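Local coordinates for N-acetyltransferase domain-containing protein (Deinococcus radiodurans, PDB 3S6F) that binds coenzyme A and, judging by its family, probably transfers an acetyl group to an amine as a GNAT-type N-acetyltransferase, at residues 79-84 / 88-93; 52-55 / 59-62. All blocks are in the same frame, centred on the assembly; numbering follows the deposited sequence. Where two conformers were deposited one is given.

Contact 1: residues 79-84 / 88-93. With COA (coenzyme A), chain B.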
loop_
_atom_site.group_PDB
_atom_site.type_symbol
_atom_site.label_atom_id
_atom_site.label_comp_id
_atom_site.label_asym_id
_atom_site.label_seq_id
_atom_site.Cartn_x
_atom_site.Cartn_y
_atom_site.Cartn_z
ATOM N N LEU A 79 11.786 -3.044 -1.912
ATOM C CA LEU A 79 12.441 -4.146 -2.609
ATOM C C LEU A 79 13.918 -3.800 -2.665
ATOM O O LEU A 79 14.272 -2.743 -3.192
ATOM C CB LEU A 79 11.879 -4.312 -4.023
ATOM C CG LEU A 79 12.629 -5.279 -4.950
ATOM C CD1 LEU A 79 12.458 -6.728 -4.498
ATOM C CD2 LEU A 79 12.198 -5.069 -6.401
ATOM N N GLU A 80 14.785 -4.690 -2.197
ATOM C CA GLU A 80 16.199 -4.400 -2.285
ATOM C C GLU A 80 16.993 -5.683 -2.281
ATOM O O GLU A 80 16.743 -6.622 -1.537
ATOM C CB GLU A 80 16.682 -3.520 -1.127
ATOM C CG GLU A 80 18.094 -2.988 -1.310
ATOM C CD GLU A 80 18.493 -1.964 -0.248
ATOM O OE1 GLU A 80 17.721 -1.771 0.721
ATOM O OE2 GLU A 80 19.595 -1.372 -0.379
ATOM N N VAL A 81 17.996 -5.697 -3.163
ATOM C CA VAL A 81 19.019 -6.733 -3.231
ATOM C C VAL A 81 20.343 -6.045 -2.975
ATOM O O VAL A 81 20.628 -4.992 -3.538
ATOM C CB VAL A 81 19.011 -7.460 -4.602
ATOM C CG1 VAL A 81 20.202 -8.386 -4.770
ATOM C CG2 VAL A 81 17.674 -8.203 -4.800
ATOM N N GLN A 82 21.156 -6.625 -2.107
ATOM C CA GLN A 82 22.457 -6.016 -1.791
ATOM C C GLN A 82 23.316 -5.976 -3.045
ATOM O O GLN A 82 23.276 -6.883 -3.867
ATOM C CB GLN A 82 23.139 -6.758 -0.650
ATOM C CG GLN A 82 22.308 -6.577 0.620
ATOM C CD GLN A 82 22.959 -7.002 1.883
ATOM O OE1 GLN A 82 24.095 -7.428 1.866
ATOM N NE2 GLN A 82 22.247 -6.865 3.020
ATOM N N ALA A 83 24.129 -4.928 -3.239
ATOM C CA ALA A 83 24.730 -4.670 -4.568
ATOM C C ALA A 83 25.530 -5.834 -5.195
ATOM O O ALA A 83 25.445 -6.033 -6.395
ATOM C CB ALA A 83 25.603 -3.353 -4.549
ATOM N N GLY A 84 26.270 -6.605 -4.399
ATOM C CA GLY A 84 27.100 -7.707 -4.905
ATOM C C GLY A 84 26.317 -8.883 -5.443
ATOM O O GLY A 84 26.874 -9.792 -6.028
ATOM N N LEU A 88 21.546 -10.945 -11.154
ATOM C CA LEU A 88 21.433 -12.396 -11.228
ATOM C C LEU A 88 19.989 -12.857 -11.343
ATOM O O LEU A 88 19.721 -14.052 -11.383
ATOM C CB LEU A 88 22.067 -13.059 -10.008
ATOM C CG LEU A 88 23.537 -12.883 -9.807
ATOM C CD1 LEU A 88 23.988 -13.385 -8.445
ATOM C CD2 LEU A 88 24.310 -13.563 -10.972
ATOM N N GLY A 89 19.041 -11.923 -11.358
ATOM C CA GLY A 89 17.625 -12.249 -11.374
ATOM C C GLY A 89 16.945 -12.318 -10.025
ATOM O O GLY A 89 15.745 -12.608 -9.934
ATOM N N LEU A 90 17.672 -11.993 -8.956
ATOM C CA LEU A 90 17.109 -12.134 -7.608
ATOM C C LEU A 90 15.966 -11.141 -7.336
ATOM O O LEU A 90 14.970 -11.495 -6.691
ATOM C CB LEU A 90 18.205 -12.082 -6.571
ATOM C CG LEU A 90 17.779 -12.331 -5.133
ATOM C CD1 LEU A 90 17.104 -13.676 -4.979
ATOM C CD2 LEU A 90 18.946 -12.166 -4.208
ATOM N N GLY A 91 16.115 -9.895 -7.777
ATOM C CA GLY A 91 15.052 -8.937 -7.562
ATOM C C GLY A 91 13.761 -9.364 -8.232
ATOM O O GLY A 91 12.679 -9.243 -7.660
ATOM N N SER A 92 13.868 -9.833 -9.478
ATOM C CA SER A 92 12.701 -10.326 -10.201
ATOM C C SER A 92 12.083 -11.532 -9.500
ATOM O O SER A 92 10.853 -11.643 -9.412
ATOM C CB SER A 92 13.085 -10.682 -11.621
ATOM O OG SER A 92 13.472 -9.518 -12.352
ATOM N N GLU A 93 12.921 -12.424 -9.003
ATOM C CA GLU A 93 12.452 -13.601 -8.296
ATOM C C GLU A 93 11.719 -13.225 -7.004
ATOM O O GLU A 93 10.680 -13.820 -6.687
ATOM C CB GLU A 93 13.618 -14.548 -8.034
ATOM C CG GLU A 93 13.211 -15.850 -7.357
ATOM C CD GLU A 93 12.375 -16.785 -8.179
ATOM O OE1 GLU A 93 12.374 -16.643 -9.423
ATOM O OE2 GLU A 93 11.710 -17.645 -7.594
HETATM N N1A COA B . 18.700 1.798 -13.373
HETATM C C2A COA B . 18.556 1.118 -14.563
HETATM N N3A COA B . 18.217 -0.215 -14.605
HETATM C C4A COA B . 18.042 -0.868 -13.429
HETATM C C5A COA B . 18.211 -0.211 -12.214
HETATM C C6A COA B . 18.518 1.148 -12.184
HETATM N N6A COA B . 18.647 1.826 -11.037
HETATM N N7A COA B . 17.979 -1.120 -11.230
HETATM C C8A COA B . 17.691 -2.305 -11.811
HETATM N N9A COA B . 17.728 -2.168 -13.170
HETATM C C1B COA B . 17.431 -3.193 -14.169
HETATM C C2B COA B . 18.628 -3.497 -15.060
HETATM O O2B COA B . 18.094 -3.817 -16.307
HETATM C C3B COA B . 19.260 -4.748 -14.468
HETATM O O3B COA B . 20.012 -5.513 -15.394
HETATM P P3B COA B . 21.627 -5.358 -15.466
HETATM O O7A COA B . 21.898 -3.911 -15.793
HETATM O O8A COA B . 22.190 -5.724 -14.116
HETATM O O9A COA B . 22.058 -6.308 -16.557
HETATM C C4B COA B . 18.002 -5.451 -13.983
HETATM O O4B COA B . 17.130 -4.417 -13.545
HETATM C C5B COA B . 18.261 -6.433 -12.856
HETATM O O5B COA B . 17.129 -7.273 -12.713
HETATM P P1A COA B . 17.239 -8.494 -11.662
HETATM O O1A COA B . 15.971 -9.256 -11.818
HETATM O O2A COA B . 18.536 -9.242 -11.782
HETATM O O3A COA B . 17.140 -7.692 -10.287
HETATM P P2A COA B . 18.299 -7.355 -9.228
HETATM O O4A COA B . 19.459 -6.749 -9.922
HETATM O O5A COA B . 18.528 -8.572 -8.401
HETATM O O6A COA B . 17.507 -6.303 -8.339
HETATM C CBP COA B . 16.732 -4.089 -7.880
HETATM C CCP COA B . 16.873 -5.173 -8.937
HETATM C CDP COA B . 15.910 -4.637 -6.698
HETATM C CEP COA B . 15.982 -2.887 -8.497
HETATM C CAP COA B . 18.162 -3.702 -7.461
HETATM O OAP COA B . 18.811 -2.975 -8.488
HETATM C C9P COA B . 18.144 -2.855 -6.210
HETATM O O9P COA B . 18.120 -3.423 -5.011
HETATM N N8P COA B . 18.212 -1.534 -6.300
HETATM C C7P COA B . 18.197 -0.674 -5.123
HETATM C C6P COA B . 16.813 -0.525 -4.474
HETATM C C5P COA B . 15.770 -0.247 -5.517
HETATM O O5P COA B . 15.975 0.620 -6.372
HETATM N N4P COA B . 14.649 -0.978 -5.428
HETATM C C3P COA B . 13.453 -0.683 -6.180
HETATM C C2P COA B . 12.436 -0.064 -5.221
HETATM S S1P COA B . 12.890 1.618 -4.679
#

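Contact 2: residues 52-55 / 59-62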
loop_
_atom_site.group_PDB
_atom_site.type_symbol
_atom_site.label_atom_id
_atom_site.label_comp_id
_atom_site.label_asym_id
_atom_site.label_seq_id
_atom_site.Cartn_x
_atom_site.Cartn_y
_atom_site.Cartn_z
ATOM N N LEU A 52 12.275 -13.146 1.996
ATOM C CA LEU A 52 13.696 -12.983 2.236
ATOM C C LEU A 52 14.496 -13.962 1.400
ATOM O O LEU A 52 14.112 -15.123 1.288
ATOM C CB LEU A 52 14.028 -13.269 3.723
ATOM C CG LEU A 52 13.164 -12.568 4.764
ATOM C CD1 LEU A 52 13.605 -12.923 6.179
ATOM C CD2 LEU A 52 13.176 -11.040 4.567
ATOM N N ALA A 53 15.633 -13.493 0.900
ATOM C CA ALA A 53 16.638 -14.305 0.216
ATOM C C ALA A 53 17.869 -14.340 1.101
ATOM O O ALA A 53 18.351 -13.285 1.502
ATOM C CB ALA A 53 16.976 -13.694 -1.138
ATOM N N ARG A 54 18.322 -15.547 1.445
ATOM C CA ARG A 54 19.387 -15.748 2.429
ATOM C C ARG A 54 20.503 -16.611 1.850
ATOM O O ARG A 54 20.247 -17.589 1.158
ATOM C CB ARG A 54 18.838 -16.439 3.687
ATOM C CG ARG A 54 17.689 -15.660 4.324
ATOM C CD ARG A 54 17.166 -16.333 5.583
ATOM N NE ARG A 54 18.073 -16.204 6.702
ATOM C CZ ARG A 54 17.920 -16.792 7.870
ATOM N NH1 ARG A 54 16.966 -17.671 8.064
ATOM N NH2 ARG A 54 18.760 -16.516 8.833
ATOM N N THR A 55 21.724 -16.271 2.210
ATOM C CA THR A 55 22.872 -17.150 1.966
ATOM C C THR A 55 22.887 -18.251 3.051
ATOM O O THR A 55 22.186 -18.176 4.049
ATOM C CB THR A 55 24.182 -16.338 1.938
ATOM O OG1 THR A 55 24.211 -15.453 3.059
ATOM C CG2 THR A 55 24.300 -15.552 0.675
ATOM N N GLN A 59 22.694 -14.809 6.487
ATOM C CA GLN A 59 22.569 -13.407 6.115
ATOM C C GLN A 59 21.456 -13.234 5.108
ATOM O O GLN A 59 21.370 -13.973 4.136
ATOM C CB GLN A 59 23.859 -12.896 5.490
ATOM C CG GLN A 59 23.848 -11.458 4.901
ATOM C CD GLN A 59 23.672 -10.349 5.921
ATOM O OE1 GLN A 59 24.336 -10.375 6.983
ATOM N NE2 GLN A 59 22.799 -9.332 5.604
ATOM N N VAL A 60 20.637 -12.203 5.304
ATOM C CA VAL A 60 19.626 -11.816 4.342
ATOM C C VAL A 60 20.284 -10.906 3.297
ATOM O O VAL A 60 20.824 -9.854 3.647
ATOM C CB VAL A 60 18.430 -11.113 5.013
ATOM C CG1 VAL A 60 17.394 -10.677 3.948
ATOM C CG2 VAL A 60 17.780 -12.059 6.063
ATOM N N ILE A 61 20.269 -11.279 2.027
ATOM C CA ILE A 61 20.889 -10.444 1.015
ATOM C C ILE A 61 19.879 -9.819 0.052
ATOM O O ILE A 61 20.247 -8.988 -0.764
ATOM C CB ILE A 61 22.087 -11.119 0.291
ATOM C CG1 ILE A 61 21.647 -12.404 -0.404
ATOM C CG2 ILE A 61 23.257 -11.393 1.266
ATOM C CD1 ILE A 61 20.743 -12.243 -1.636
ATOM N N GLY A 62 18.590 -10.161 0.203
ATOM C CA GLY A 62 17.537 -9.470 -0.542
ATOM C C GLY A 62 16.260 -9.609 0.199
ATOM O O GLY A 62 16.040 -10.629 0.877
#

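Contact 1: residues 79-84 / 88-93
The end of strand 73-81 meets the first turn of helix 90-102 where Val81 and Gly91 come within 6.3 Å, CA to CA, and Gly89 sits at the N-cap. Val81 contributes most of the strand's side of the junction. With CG1 anti to the backbone N (chi1 171°), Val81 crosses Leu90 at a slant, its CG1 4.0 Å from CD2 of one Leu90 conformer, while CG2 is directed at the backbone N of Gly91. Leu79 reaches the same turn through CD1, near the carbonyl O of Gly91, and lays CD2 against the CDP methyl of coenzyme A. A beta carbon on Gly91 would clash with O6A of the cofactor, so the glycine lets the pyrophosphate come down onto the helix.

With Val81 cut back to an alanine both methyls go, which would probably open a gap and cost Leu90 CD2 its contact with strand 73-81.

The strand grips the pantetheine arm through backbone atoms: Val81 N donates to O9P (2.9 Å, 177°), and Leu79 O accepts from N4P. The helix start takes the pyrophosphate, Gly89 N bonding O2A and Gly91 N bonding O5A at 2.8 Å; O1A receives both Ser92 N and Ser92 OG, the latter at 2.6 Å. This is the pyrophosphate-binding loop and helix start of the GNAT fold, with the Arg-x-x-Gly-x-Gly signature from Arg86 to Gly91, in a beta-alpha-beta unit.

Contact 2: residues 52-55 / 59-62
The carbonyl O of Ala53 is gripped by two successive amides of the facing strand: Ile61 N at 2.8 Å, and Gly62 N in a weak bond at 3.4 Å. The CA of Val60 adds a C-H...O contact to the same oxygen. Two residues facing one make this a classic beta bulge, and it shifts the register between the Ala53-Gly62 hydrogen-bonded pair and the non-hydrogen-bonded pair of Arg54 with Val60. Beside it Ala53 N donates almost straight to Gly62 O (2.9 Å, 170°). Toward the turn, Thr55 N donates to Gln59 O, which also receives a C-H...O contact from Arg54 CA.

In one of the two conformers of Ile61, CG1 lies between the backbone N and the carbonyl carbon (chi1 59°), and CD1 comes to 4.1 Å from Ala53 CB. On the face of Arg54 and Val60, the arginine's aliphatic CG meets Val60 CG2 at 4.0 Å as the two side chains cross. Farther out, the guanidinium is held by the carbonyls of Gly18 and Gly58 and by Gln13. Thr55 and Gln59 run side by side, pointing the same way, with OG1 near Gln59 CB while the hydroxyl is hydrogen-bonded to Asp57. Gln59 turns at chi2 (66°) and folds back on its own strand, NE2 donating to Val60 O at 2.8 Å from above the carbonyl plane.

The chemistry is therefore mainly that of backbone amides: one carbonyl takes a good bond from Ile61 N and a weak one from Gly62 N, keeping the extra residue bonded into the hairpin, while the arginine end is held from outside the two strands and the glutamine amide turns back to its neighbour's carbonyl.

Overall arrangement
Contact 2 precedes contact 1 along the chain; their centres lie about 10 Å apart, and both reach the same mixed sheet through neighbouring strands 60-68 and 73-81. They meet directly: Gln82 N lies 2.9 Å from Ile61 O, a probable backbone hydrogen bond just past the end of strand 73-81. Leu90 at the helix start also packs on Ala53 and Ile61, so the bulged hairpin borders the apolar side of the coenzyme A turn. Contact 1 holds the cofactor, whereas Gly62 of contact 2 lies about 8 Å from coenzyme A and about 4 Å from the side chain of Val81, nearest atoms. Strand 60-68 thus lies directly beside the cofactor-binding strand 73-81, with 49-54 one strand further away.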